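Local coordinates for FAD-binding oxidoreductase (Gulosibacter chungangensis, PDB 7PBG), which catalyses the FAD-dependent oxidation of 4-ethylphenol and related 4-alkylphenols, a dehydrogenation linked to the formation of 4-vinylphenol, at residues A[69-74]-A[183-188]; A[90-95]-A[475-480]; A[271-276]-A[322-327]; A[281-286]-A[428-433]. All coordinates share one frame; numbering follows the deposited sequence.

Interaction 1: A[69-74]-A[183-188]; sequences VIVRIA and EVVLAD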
loop_
_atom_site.group_PDB
_atom_site.type_symbol
_atom_site.label_atom_id
_atom_site.label_comp_id
_atom_site.label_asym_id
_atom_site.label_seq_id
_atom_site.Cartn_x
_atom_site.Cartn_y
_atom_site.Cartn_z
ATOM N N VAL A 69 21.568 20.145 6.146
ATOM C CA VAL A 69 22.698 20.728 6.917
ATOM C C VAL A 69 22.404 20.548 8.394
ATOM O O VAL A 69 23.354 20.237 9.138
ATOM C CB VAL A 69 23.033 22.192 6.557
ATOM C CG1 VAL A 69 21.905 23.143 6.773
ATOM C CG2 VAL A 69 24.269 22.692 7.312
ATOM N N ILE A 70 21.155 20.712 8.835
ATOM C CA ILE A 70 20.789 20.468 10.273
ATOM C C ILE A 70 21.089 19.008 10.653
ATOM O O ILE A 70 21.648 18.730 11.749
ATOM C CB ILE A 70 19.317 20.824 10.542
ATOM C CG1 ILE A 70 19.085 22.338 10.434
ATOM C CG2 ILE A 70 18.820 20.274 11.874
ATOM C CD1 ILE A 70 17.649 22.701 10.090
ATOM N N VAL A 71 20.730 18.075 9.788
ATOM C CA VAL A 71 20.945 16.630 10.083
ATOM C C VAL A 71 22.455 16.340 10.188
ATOM O O VAL A 71 22.857 15.537 11.062
ATOM C CB VAL A 71 20.263 15.786 9.003
ATOM C CG1 VAL A 71 20.720 14.337 9.117
ATOM C CG2 VAL A 71 18.751 15.874 9.139
ATOM N N ARG A 72 23.255 16.928 9.301
ATOM C CA ARG A 72 24.721 16.699 9.292
ATOM C C ARG A 72 25.289 17.200 10.612
ATOM O O ARG A 72 26.085 16.469 11.229
ATOM C CB ARG A 72 25.380 17.375 8.100
ATOM C CG ARG A 72 25.048 16.687 6.787
ATOM C CD ARG A 72 25.497 17.533 5.620
ATOM N NE ARG A 72 25.004 16.965 4.377
ATOM C CZ ARG A 72 24.579 17.666 3.334
ATOM N NH1 ARG A 72 24.515 18.984 3.374
ATOM N NH2 ARG A 72 24.161 17.023 2.263
ATOM N N ILE A 73 24.919 18.420 10.994
ATOM C CA ILE A 73 25.371 19.017 12.281
ATOM C C ILE A 73 24.925 18.098 13.417
ATOM O O ILE A 73 25.705 17.876 14.362
ATOM C CB ILE A 73 24.880 20.465 12.449
ATOM C CG1 ILE A 73 25.533 21.380 11.418
ATOM C CG2 ILE A 73 25.116 20.959 13.870
ATOM C CD1 ILE A 73 24.797 22.677 11.194
ATOM N N ALA A 74 23.679 17.639 13.418
ATOM C CA ALA A 74 23.163 16.764 14.498
ATOM C C ALA A 74 24.019 15.506 14.632
ATOM O O ALA A 74 24.324 15.090 15.757
ATOM C CB ALA A 74 21.705 16.419 14.255
ATOM N N GLU A 183 9.948 12.968 -1.045
ATOM C CA GLU A 183 11.357 13.361 -0.887
ATOM C C GLU A 183 11.670 13.254 0.598
ATOM O O GLU A 183 10.887 13.790 1.427
ATOM C CB GLU A 183 11.588 14.775 -1.428
ATOM C CG GLU A 183 13.049 15.206 -1.355
ATOM C CD GLU A 183 13.281 16.575 -1.983
ATOM O OE1 GLU A 183 13.006 17.564 -1.317
ATOM O OE2 GLU A 183 13.673 16.646 -3.159
ATOM N N VAL A 184 12.789 12.614 0.915
ATOM C CA VAL A 184 13.152 12.287 2.300
ATOM C C VAL A 184 14.615 12.646 2.485
ATOM O O VAL A 184 15.442 12.161 1.748
ATOM C CB VAL A 184 12.834 10.807 2.656
ATOM C CG1 VAL A 184 13.151 10.501 4.090
ATOM C CG2 VAL A 184 11.381 10.461 2.388
ATOM N N VAL A 185 14.909 13.393 3.533
ATOM C CA VAL A 185 16.317 13.563 3.990
ATOM C C VAL A 185 16.558 12.431 4.969
ATOM O O VAL A 185 15.895 12.348 6.003
ATOM C CB VAL A 185 16.550 14.949 4.597
ATOM C CG1 VAL A 185 17.961 15.029 5.156
ATOM C CG2 VAL A 185 16.262 16.027 3.589
ATOM N N LEU A 186 17.496 11.576 4.626
ATOM C CA LEU A 186 17.865 10.423 5.454
ATOM C C LEU A 186 18.754 10.920 6.601
ATOM O O LEU A 186 19.142 12.076 6.617
ATOM C CB LEU A 186 18.561 9.351 4.617
ATOM C CG LEU A 186 17.701 8.750 3.508
ATOM C CD1 LEU A 186 18.556 7.877 2.572
ATOM C CD2 LEU A 186 16.563 7.950 4.090
ATOM N N ALA A 187 19.039 10.037 7.529
ATOM C CA ALA A 187 19.672 10.349 8.837
ATOM C C ALA A 187 21.136 10.757 8.674
ATOM O O ALA A 187 21.622 11.375 9.618
ATOM C CB ALA A 187 19.529 9.174 9.779
ATOM N N ASP A 188 21.747 10.575 7.496
ATOM C CA ASP A 188 23.106 11.070 7.153
ATOM C C ASP A 188 23.046 12.362 6.343
ATOM O O ASP A 188 24.099 12.839 5.903
ATOM C CB ASP A 188 23.901 9.998 6.405
ATOM C CG ASP A 188 23.411 9.692 4.998
ATOM O OD1 ASP A 188 22.217 9.964 4.690
ATOM O OD2 ASP A 188 24.232 9.163 4.229
#

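Interaction 2: A[90-95]-A[475-480]; sequences LGYGGS and IYRAHN. With FAD (flavin-adenine dinucleotide), chain C.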
loop_
_atom_site.group_PDB
_atom_site.type_symbol
_atom_site.label_atom_id
_atom_site.label_comp_id
_atom_site.label_asym_id
_atom_site.label_seq_id
_atom_site.Cartn_x
_atom_site.Cartn_y
_atom_site.Cartn_z
ATOM N N LEU A 90 -2.127 15.848 18.361
ATOM C CA LEU A 90 -2.856 15.833 19.634
ATOM C C LEU A 90 -3.384 14.432 19.881
ATOM O O LEU A 90 -3.966 13.820 18.946
ATOM C CB LEU A 90 -4.000 16.839 19.586
ATOM C CG LEU A 90 -3.560 18.293 19.504
ATOM C CD1 LEU A 90 -4.802 19.132 19.380
ATOM C CD2 LEU A 90 -2.713 18.718 20.695
ATOM N N GLY A 91 -3.191 13.965 21.112
ATOM C CA GLY A 91 -3.610 12.637 21.571
ATOM C C GLY A 91 -2.535 11.590 21.411
ATOM O O GLY A 91 -2.755 10.433 21.898
ATOM N N TYR A 92 -1.400 11.973 20.776
ATOM C CA TYR A 92 -0.284 11.058 20.461
ATOM C C TYR A 92 1.031 11.732 20.839
ATOM O O TYR A 92 2.081 11.155 20.553
ATOM C CB TYR A 92 -0.337 10.643 18.990
ATOM C CG TYR A 92 -1.597 9.878 18.647
ATOM C CD1 TYR A 92 -1.783 8.543 18.995
ATOM C CD2 TYR A 92 -2.517 10.455 17.809
ATOM C CE1 TYR A 92 -2.950 7.864 18.632
ATOM C CE2 TYR A 92 -3.671 9.796 17.428
ATOM C CZ TYR A 92 -3.852 8.467 17.782
ATOM O OH TYR A 92 -5.011 7.880 17.392
ATOM N N GLY A 93 0.990 12.917 21.441
ATOM C CA GLY A 93 2.203 13.595 21.907
ATOM C C GLY A 93 2.314 15.011 21.381
ATOM O O GLY A 93 3.250 15.665 21.769
ATOM N N GLY A 94 1.419 15.456 20.494
ATOM C CA GLY A 94 1.484 16.821 19.950
ATOM C C GLY A 94 2.740 17.007 19.123
ATOM O O GLY A 94 2.887 16.300 18.111
ATOM N N SER A 95 3.579 17.980 19.471
ATOM C CA SER A 95 4.888 18.231 18.813
ATOM C C SER A 95 6.031 17.710 19.684
ATOM O O SER A 95 7.193 17.925 19.331
ATOM C CB SER A 95 5.043 19.696 18.524
ATOM O OG SER A 95 4.869 20.448 19.723
ATOM N N ILE A 475 -2.873 -2.207 19.267
ATOM C CA ILE A 475 -2.850 -0.734 19.066
ATOM C C ILE A 475 -1.913 -0.491 17.895
ATOM O O ILE A 475 -0.811 -1.045 17.909
ATOM C CB ILE A 475 -2.375 -0.068 20.374
ATOM C CG1 ILE A 475 -3.417 -0.214 21.487
ATOM C CG2 ILE A 475 -1.998 1.373 20.128
ATOM C CD1 ILE A 475 -4.717 0.461 21.178
ATOM N N TYR A 476 -2.251 0.374 16.960
ATOM C CA TYR A 476 -1.339 0.642 15.819
ATOM C C TYR A 476 -0.985 2.129 15.722
ATOM O O TYR A 476 -0.366 2.478 14.762
ATOM C CB TYR A 476 -2.031 0.227 14.526
ATOM C CG TYR A 476 -3.371 0.877 14.381
ATOM C CD1 TYR A 476 -3.488 2.173 13.900
ATOM C CD2 TYR A 476 -4.502 0.261 14.877
ATOM C CE1 TYR A 476 -4.712 2.813 13.887
ATOM C CE2 TYR A 476 -5.738 0.874 14.838
ATOM C CZ TYR A 476 -5.831 2.169 14.363
ATOM O OH TYR A 476 -7.048 2.779 14.325
ATOM N N ARG A 477 -1.302 2.920 16.732
ATOM C CA ARG A 477 -0.892 4.347 16.803
ATOM C C ARG A 477 -0.941 4.705 18.281
ATOM O O ARG A 477 -1.921 4.377 18.937
ATOM C CB ARG A 477 -1.839 5.198 15.970
ATOM C CG ARG A 477 -1.322 6.610 15.723
ATOM C CD ARG A 477 -2.219 7.411 14.873
ATOM N NE ARG A 477 -1.835 8.806 14.771
ATOM C CZ ARG A 477 -2.544 9.681 14.106
ATOM N NH1 ARG A 477 -3.630 9.282 13.474
ATOM N NH2 ARG A 477 -2.179 10.929 14.051
ATOM N N ALA A 478 0.111 5.293 18.805
ATOM C CA ALA A 478 0.123 5.538 20.257
ATOM C C ALA A 478 0.969 6.752 20.615
ATOM O O ALA A 478 1.999 7.001 19.995
ATOM C CB ALA A 478 0.612 4.284 20.928
ATOM N N HIS A 479 0.572 7.396 21.703
ATOM C CA HIS A 479 1.315 8.482 22.354
ATOM C C HIS A 479 2.754 8.038 22.648
ATOM O O HIS A 479 2.992 6.835 23.013
ATOM C CB HIS A 479 0.561 8.920 23.611
ATOM C CG HIS A 479 1.022 10.210 24.194
ATOM N ND1 HIS A 479 2.229 10.368 24.884
ATOM C CD2 HIS A 479 0.420 11.418 24.222
ATOM C CE1 HIS A 479 2.332 11.646 25.305
ATOM N NE2 HIS A 479 1.202 12.299 24.945
ATOM N N ASN A 480 3.677 8.975 22.521
ATOM C CA ASN A 480 5.089 8.835 22.979
ATOM C C ASN A 480 5.169 8.004 24.267
ATOM O O ASN A 480 5.993 7.061 24.327
ATOM C CB ASN A 480 5.742 10.176 23.296
ATOM C CG ASN A 480 5.833 11.108 22.114
ATOM O OD1 ASN A 480 5.508 10.721 20.978
ATOM N ND2 ASN A 480 6.315 12.319 22.359
HETATM P PA FAD C . 2.513 16.084 12.688
HETATM O O1A FAD C . 2.404 16.325 14.159
HETATM O O2A FAD C . 3.219 17.113 11.840
HETATM O O5B FAD C . 3.240 14.710 12.477
HETATM C C5B FAD C . 2.906 13.559 13.240
HETATM C C4B FAD C . 4.137 12.689 13.318
HETATM O O4B FAD C . 4.513 12.210 11.994
HETATM C C3B FAD C . 5.412 13.371 13.840
HETATM O O3B FAD C . 5.435 13.411 15.264
HETATM C C2B FAD C . 6.524 12.545 13.173
HETATM O O2B FAD C . 6.732 11.358 13.915
HETATM C C1B FAD C . 5.916 12.271 11.802
HETATM N N9A FAD C . 6.195 13.275 10.808
HETATM C C8A FAD C . 5.360 14.279 10.431
HETATM N N7A FAD C . 5.875 15.020 9.493
HETATM C C5A FAD C . 7.137 14.516 9.286
HETATM C C6A FAD C . 8.145 14.853 8.377
HETATM N N6A FAD C . 8.058 15.896 7.541
HETATM N N1A FAD C . 9.283 14.125 8.425
HETATM C C2A FAD C . 9.353 13.074 9.282
HETATM N N3A FAD C . 8.451 12.646 10.156
HETATM C C4A FAD C . 7.351 13.424 10.105
HETATM N N1 FAD C . -6.216 11.720 13.418
HETATM C C2 FAD C . -6.608 11.124 12.305
HETATM O O2 FAD C . -5.778 10.556 11.549
HETATM N N3 FAD C . -7.888 11.175 11.893
HETATM C C4 FAD C . -8.878 11.759 12.631
HETATM O O4 FAD C . -10.031 11.839 12.166
HETATM C C4X FAD C . -8.524 12.355 13.827
HETATM N N5 FAD C . -9.474 12.899 14.540
HETATM C C5X FAD C . -9.091 13.494 15.718
HETATM C C6 FAD C . -10.088 14.108 16.490
HETATM C C7 FAD C . -9.791 14.781 17.659
HETATM C C7M FAD C . -10.903 15.442 18.447
HETATM C C8 FAD C . -8.443 14.854 18.069
HETATM C C8M FAD C . -8.071 15.572 19.330
HETATM C C9 FAD C . -7.457 14.224 17.336
HETATM C C9A FAD C . -7.743 13.544 16.137
HETATM N N10 FAD C . -6.766 12.951 15.343
HETATM C C10 FAD C . -7.127 12.344 14.149
HETATM C "C1'" FAD C . -5.321 13.036 15.678
HETATM C "C2'" FAD C . -4.627 14.269 15.077
HETATM O "O2'" FAD C . -5.457 15.470 15.229
HETATM C "C3'" FAD C . -4.311 14.177 13.570
HETATM O "O3'" FAD C . -3.801 12.904 13.257
HETATM C "C4'" FAD C . -3.342 15.237 13.030
HETATM O "O4'" FAD C . -3.543 15.414 11.619
HETATM C "C5'" FAD C . -1.912 14.857 13.305
HETATM O "O5'" FAD C . -1.079 16.011 13.485
HETATM P P FAD C . -0.294 16.672 12.263
HETATM O O1P FAD C . 0.058 18.080 12.642
HETATM O O2P FAD C . -1.141 16.456 11.050
HETATM O O3P FAD C . 1.036 15.795 12.129
HETATM O O HOH W 1 -2.289 7.552 22.256
#

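Interaction 3: A[271-276]-A[322-327]; sequences PLQAAP and GTCYGP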
loop_
_atom_site.group_PDB
_atom_site.type_symbol
_atom_site.label_atom_id
_atom_site.label_comp_id
_atom_site.label_asym_id
_atom_site.label_seq_id
_atom_site.Cartn_x
_atom_site.Cartn_y
_atom_site.Cartn_z
ATOM N N PRO A 271 -23.164 -0.923 -0.785
ATOM C CA PRO A 271 -23.476 0.516 -0.908
ATOM C C PRO A 271 -22.787 1.485 0.055
ATOM O O PRO A 271 -22.879 2.666 -0.115
ATOM C CB PRO A 271 -24.971 0.511 -0.564
ATOM C CG PRO A 271 -25.083 -0.550 0.471
ATOM C CD PRO A 271 -24.246 -1.649 -0.119
ATOM N N LEU A 272 -21.969 0.993 0.982
ATOM C CA LEU A 272 -21.160 1.877 1.825
ATOM C C LEU A 272 -19.839 2.095 1.078
ATOM O O LEU A 272 -18.954 1.197 1.095
ATOM C CB LEU A 272 -20.993 1.287 3.230
ATOM C CG LEU A 272 -22.228 1.274 4.141
ATOM C CD1 LEU A 272 -21.945 0.505 5.427
ATOM C CD2 LEU A 272 -22.676 2.702 4.469
ATOM N N GLN A 273 -19.773 3.221 0.360
ATOM C CA GLN A 273 -18.638 3.560 -0.536
ATOM C C GLN A 273 -17.483 4.157 0.251
ATOM O O GLN A 273 -16.312 4.079 -0.234
ATOM C CB GLN A 273 -19.134 4.556 -1.570
ATOM C CG GLN A 273 -20.181 3.964 -2.490
ATOM C CD GLN A 273 -20.825 5.115 -3.229
ATOM O OE1 GLN A 273 -21.686 5.783 -2.673
ATOM N NE2 GLN A 273 -20.531 5.237 -4.534
ATOM N N ALA A 274 -17.793 4.729 1.404
ATOM C CA ALA A 274 -16.788 5.123 2.402
ATOM C C ALA A 274 -17.143 4.423 3.704
ATOM O O ALA A 274 -18.314 4.152 3.947
ATOM C CB ALA A 274 -16.770 6.639 2.508
ATOM N N ALA A 275 -16.140 4.163 4.528
ATOM C CA ALA A 275 -16.327 3.495 5.829
ATOM C C ALA A 275 -17.115 4.443 6.731
ATOM O O ALA A 275 -16.717 5.583 6.927
ATOM C CB ALA A 275 -14.986 3.154 6.400
ATOM N N PRO A 276 -18.345 4.078 7.153
ATOM C CA PRO A 276 -19.071 4.954 8.041
ATOM C C PRO A 276 -18.466 4.937 9.444
ATOM O O PRO A 276 -17.718 4.029 9.765
ATOM C CB PRO A 276 -20.517 4.444 7.959
ATOM C CG PRO A 276 -20.355 2.969 7.644
ATOM C CD PRO A 276 -19.112 2.863 6.796
ATOM N N GLY A 322 -22.637 8.362 7.381
ATOM C CA GLY A 322 -22.067 7.949 6.104
ATOM C C GLY A 322 -22.414 8.915 4.977
ATOM O O GLY A 322 -23.203 9.854 5.173
ATOM N N THR A 323 -21.872 8.615 3.807
ATOM C CA THR A 323 -22.073 9.401 2.570
ATOM C C THR A 323 -22.036 8.478 1.355
ATOM O O THR A 323 -21.290 7.491 1.310
ATOM C CB THR A 323 -21.053 10.539 2.481
ATOM O OG1 THR A 323 -21.103 11.321 3.665
ATOM C CG2 THR A 323 -21.274 11.392 1.244
ATOM N N CYS A 324 -22.920 8.753 0.412
ATOM C CA CYS A 324 -22.988 8.111 -0.906
ATOM C C CYS A 324 -22.520 9.121 -1.958
ATOM O O CYS A 324 -22.730 10.385 -1.821
ATOM C CB CYS A 324 -24.407 7.640 -1.166
ATOM S SG CYS A 324 -24.799 6.169 -0.184
ATOM N N TYR A 325 -21.848 8.590 -2.957
ATOM C CA TYR A 325 -21.128 9.369 -4.001
ATOM C C TYR A 325 -21.546 8.874 -5.370
ATOM O O TYR A 325 -21.509 7.651 -5.595
ATOM C CB TYR A 325 -19.613 9.200 -3.879
ATOM C CG TYR A 325 -19.077 9.490 -2.502
ATOM C CD1 TYR A 325 -18.502 10.712 -2.204
ATOM C CD2 TYR A 325 -19.207 8.577 -1.471
ATOM C CE1 TYR A 325 -18.004 11.004 -0.944
ATOM C CE2 TYR A 325 -18.754 8.875 -0.201
ATOM C CZ TYR A 325 -18.111 10.080 0.068
ATOM O OH TYR A 325 -17.668 10.357 1.350
ATOM N N GLY A 326 -21.839 9.791 -6.282
ATOM C CA GLY A 326 -21.976 9.434 -7.703
ATOM C C GLY A 326 -23.118 10.196 -8.330
ATOM O O GLY A 326 -23.628 11.132 -7.738
ATOM N N PRO A 327 -23.567 9.740 -9.508
ATOM C CA PRO A 327 -24.786 10.278 -10.076
ATOM C C PRO A 327 -25.959 9.902 -9.174
ATOM O O PRO A 327 -25.921 8.865 -8.491
ATOM C CB PRO A 327 -24.892 9.592 -11.436
ATOM C CG PRO A 327 -24.096 8.332 -11.307
ATOM C CD PRO A 327 -23.066 8.545 -10.201
HETATM O O HOH W 2 -21.762 5.044 1.473
HETATM O O HOH W 3 -19.760 6.559 4.624
#

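Interaction 4: A[281-286]-A[428-433]; sequences VTFDAA and LAQFII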
loop_
_atom_site.group_PDB
_atom_site.type_symbol
_atom_site.label_atom_id
_atom_site.label_comp_id
_atom_site.label_asym_id
_atom_site.label_seq_id
_atom_site.Cartn_x
_atom_site.Cartn_y
_atom_site.Cartn_z
ATOM N N VAL A 281 -23.349 8.658 21.960
ATOM C CA VAL A 281 -24.008 9.983 22.162
ATOM C C VAL A 281 -23.020 10.949 22.807
ATOM O O VAL A 281 -23.008 12.180 22.444
ATOM C CB VAL A 281 -25.325 9.865 22.944
ATOM C CG1 VAL A 281 -25.158 9.358 24.348
ATOM C CG2 VAL A 281 -26.040 11.208 22.942
ATOM N N THR A 282 -22.150 10.488 23.681
ATOM C CA THR A 282 -21.242 11.435 24.358
ATOM C C THR A 282 -20.352 12.145 23.334
ATOM O O THR A 282 -20.092 13.380 23.500
ATOM C CB THR A 282 -20.390 10.715 25.404
ATOM O OG1 THR A 282 -21.300 9.979 26.219
ATOM C CG2 THR A 282 -19.621 11.688 26.268
ATOM N N PHE A 283 -19.885 11.426 22.311
ATOM C CA PHE A 283 -18.958 12.016 21.320
ATOM C C PHE A 283 -19.725 13.112 20.593
ATOM O O PHE A 283 -19.270 14.259 20.500
ATOM C CB PHE A 283 -18.394 10.898 20.449
ATOM C CG PHE A 283 -17.134 11.238 19.703
ATOM C CD1 PHE A 283 -16.308 10.216 19.293
ATOM C CD2 PHE A 283 -16.770 12.545 19.437
ATOM C CE1 PHE A 283 -15.146 10.495 18.603
ATOM C CE2 PHE A 283 -15.591 12.830 18.761
ATOM C CZ PHE A 283 -14.814 11.800 18.289
ATOM N N ASP A 284 -20.934 12.792 20.113
ATOM C CA ASP A 284 -21.705 13.820 19.380
ATOM C C ASP A 284 -22.008 14.984 20.314
ATOM O O ASP A 284 -21.888 16.147 19.889
ATOM C CB ASP A 284 -22.990 13.263 18.761
ATOM C CG ASP A 284 -22.911 12.927 17.270
ATOM O OD1 ASP A 284 -21.803 13.057 16.643
ATOM O OD2 ASP A 284 -23.986 12.565 16.734
ATOM N N ALA A 285 -22.491 14.714 21.516
ATOM C CA ALA A 285 -22.829 15.777 22.484
ATOM C C ALA A 285 -21.621 16.704 22.673
ATOM O O ALA A 285 -21.750 17.916 22.608
ATOM C CB ALA A 285 -23.276 15.135 23.779
ATOM N N ALA A 286 -20.441 16.142 22.821
ATOM C CA ALA A 286 -19.242 16.952 23.138
ATOM C C ALA A 286 -18.846 17.876 21.964
ATOM O O ALA A 286 -18.122 18.850 22.201
ATOM C CB ALA A 286 -18.142 16.029 23.552
ATOM N N LEU A 428 -15.510 8.952 25.029
ATOM C CA LEU A 428 -16.070 9.224 23.706
ATOM C C LEU A 428 -15.634 8.058 22.824
ATOM O O LEU A 428 -14.446 7.712 22.821
ATOM C CB LEU A 428 -15.562 10.570 23.199
ATOM C CG LEU A 428 -16.241 11.782 23.836
ATOM C CD1 LEU A 428 -16.042 11.850 25.345
ATOM C CD2 LEU A 428 -15.713 13.037 23.166
ATOM N N ALA A 429 -16.587 7.434 22.161
ATOM C CA ALA A 429 -16.332 6.140 21.504
ATOM C C ALA A 429 -16.710 6.262 20.047
ATOM O O ALA A 429 -17.782 6.837 19.730
ATOM C CB ALA A 429 -17.085 5.027 22.182
ATOM N N GLN A 430 -15.854 5.746 19.178
ATOM C CA GLN A 430 -16.261 5.532 17.782
ATOM C C GLN A 430 -15.869 4.098 17.423
ATOM O O GLN A 430 -14.808 3.627 17.842
ATOM C CB GLN A 430 -15.644 6.666 16.984
ATOM C CG GLN A 430 -16.008 6.698 15.513
ATOM C CD GLN A 430 -15.785 8.111 15.044
ATOM O OE1 GLN A 430 -16.569 9.022 15.342
ATOM N NE2 GLN A 430 -14.655 8.332 14.413
ATOM N N PHE A 431 -16.695 3.445 16.643
ATOM C CA PHE A 431 -16.320 2.149 16.040
ATOM C C PHE A 431 -16.423 2.322 14.539
ATOM O O PHE A 431 -17.318 2.994 14.065
ATOM C CB PHE A 431 -17.213 1.012 16.502
ATOM C CG PHE A 431 -17.010 0.573 17.924
ATOM C CD1 PHE A 431 -16.155 -0.482 18.235
ATOM C CD2 PHE A 431 -17.611 1.277 18.938
ATOM C CE1 PHE A 431 -15.967 -0.848 19.557
ATOM C CE2 PHE A 431 -17.410 0.912 20.258
ATOM C CZ PHE A 431 -16.607 -0.163 20.561
ATOM N N ILE A 432 -15.459 1.765 13.819
ATOM C CA ILE A 432 -15.431 1.849 12.329
ATOM C C ILE A 432 -15.052 0.453 11.832
ATOM O O ILE A 432 -14.029 -0.098 12.326
ATOM C CB ILE A 432 -14.426 2.914 11.857
ATOM C CG1 ILE A 432 -14.735 4.320 12.369
ATOM C CG2 ILE A 432 -14.307 2.880 10.338
ATOM C CD1 ILE A 432 -13.567 5.267 12.232
ATOM N N ILE A 433 -15.817 -0.069 10.881
ATOM C CA ILE A 433 -15.292 -1.105 9.946
ATOM C C ILE A 433 -14.684 -0.369 8.726
ATOM O O ILE A 433 -15.418 0.269 8.003
ATOM C CB ILE A 433 -16.398 -2.108 9.605
ATOM C CG1 ILE A 433 -16.796 -2.891 10.861
ATOM C CG2 ILE A 433 -15.926 -3.055 8.507
ATOM C CD1 ILE A 433 -18.106 -3.585 10.725
#

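Interaction 1: A[69-74]-A[183-188]
Val-185, on strand 179-186, meets Val-71 of helix 64-77 methyl to methyl, with CG1 of Val-185 4.1 Å from CG2 of Val-71. The two short side chains run antiparallel, side by side, and Val-185 also touches Thr-64, Val-67 and Gln-68 of the same helix. At Leu-186 the side chain points away from the helix, and its backbone O takes over, 3.7 Å from Val-71 CG1. The leucine itself packs on Ser-500 of the second subunit. Ala-187 comes closest, its carbonyl O only 3.1 Å from Val-71 CG1. This methyl is swung toward the turn because CG1 stands anti to its own backbone N (chi1 168°). The same Ala-187 O accepts a hydrogen bond from Asn-75 ND2. Asp-188 ends the walk: its O lies 4.1 Å from Arg-72 CG, while its carboxylate OD1 accepts from the N of Glu-190, two residues on. The contact seats a helix of the FAD-binding domain on the end of a strand in the antiparallel sheet, with Val-185 about 8 Å from the adenine end of the cofactor. Chemically it is one valine wedged against a methyl on one flank and carbonyl oxygens on the other; no direct hydrogen bond joins the two segments, and the polar link runs through Asn-75 ND2, bonded to both Val-71 O and Ala-187 O.

Interaction 2: A[90-95]-A[475-480]
The guanidinium of Arg-477 lies flat on the ring of Tyr-92, the planes 8° apart and the centres 4.2 Å apart, while the two side chains cross at about a right angle. NE sits over the rim of the ring, 3.4 Å from CE2, and CD makes a CH-pi contact over the same ring. Extended from CG to NE, with CG anti to the backbone N (chi1 -167°), the arginine reaches FAD, where NH2 donates to O3' at 2.7 Å and NH1 to the flavin O2 at 3.2 Å. Glu-164 pairs with NE and Asn-89 with NH2, so all three nitrogens have partners. An alanine in place of Tyr-92 would probably cost the guanidinium its flat support and Phe-397 its stacking partner, leaving a gap there and the cation less fixed in its tilt. His-479 turns a face of its imidazole to Gly-93, whose CA is 3.8 Å from the ring centroid. Tyr-92 O receives a weak bond from Asn-480 N at 3.3 Å and a CA-H...O contact from His-479, and one water joins Gly-91 O to His-479 N. The pair of loops packs on strand 393-402, where Phe-397 stacks with Tyr-92 and His-395 carries the covalent flavin link; Ala-478 touches helix 483-489, and Tyr-208 of the second subunit meets Tyr-476.

Interaction 3: A[271-276]-A[322-327]
Gln-273 grips the backbone of Tyr-325 with both ends of its amide: OE1 accepts from Tyr-325 N at 2.8 Å, and NE2 donates to Tyr-325 O at 2.8 Å. Its chain, extended beyond CG with CG anti to the carbonyl carbon (chi1 -65°), carries the amide to the strand. The NE2 bond lies in the carbonyl plane on a lone pair of Tyr-325 O; in the other, the donor is tilted 33° from the plane of the glutamine carbonyl. Ala-274 CB leans on Tyr-325 CE2 at 4.0 Å. The middle is looser: at Ala-274 and Thr-323 the backbones stand off, water 2 linking Gln-273 N to Thr-323 O and water 3 linking Ala-274 O to Thr-323 N, while buried Ala-274 N has no partner. Farther on the chains close again, Pro-276 CB lying 4.3 Å from Gly-322 CA. An alanine at Gln-273 would probably leave the N-H and C=O of Tyr-325 without their mates. The side-chain amide thus stands in for a neighbouring strand, docking this loop on strand 318-326.

Interaction 4: A[281-286]-A[428-433]
Helix 281-288, which follows directly on strand 277-280, packs across the start of strand 426-433 in the eight-stranded antiparallel sheet; the short axes make an angle of 114° and approach to 6.6 Å. Leu-428 carries the contact: its CG lies 3.7 Å from Phe-283 CA, CD1 lies 3.7 Å from Thr-282 CG2, and CD2 reaches Ala-286 CB at 3.9 Å. Phe-283, its CG anti to the backbone N (chi1 -161°), lays its ring along the strand and turns an edge to Ala-429 O, 3.7 Å from CD1. Beyond it the amide of Gln-430 is nearly parallel to the ring, the planes 8° apart, and OE1 approaches CE1 obliquely at 3.9 Å. Arg-279 also makes a cation-pi contact with Phe-283, whose side chain ends about 5 Å from the dimethylated end of the flavin. Apolar packing therefore seats the helix, while the polar groups beside it are satisfied from the preceding residues: Arg-279 NE bonds Gln-430 OE1, and Asn-280 OD1 accepts from both Phe-283 N and Ala-429 N.

From the N terminus, interaction 1 opens first, at helix 64-77, and closes at 183-188 within the FAD-binding region. Residues 90-95 lie inside that loop but wait for 475-480, so interaction 2 crosses interaction 1 and joins the N-terminal FAD-binding part to the C-terminal part beside the cofactor. Within the long loop of interaction 2 nest interactions 3 and 4, both in series after interaction 1. They cross each other, since 281-286 begins before 322-327 closes interaction 3, and 428-433 closes interaction 4 later. Both reach the same eight-stranded sheet, through strands 318-326 and 426-433, and they touch, Ala-275 CB lying 3.3 Å from Ile-433 O; interaction 1 sits across the chain's centre, opposite interactions 3 and 4.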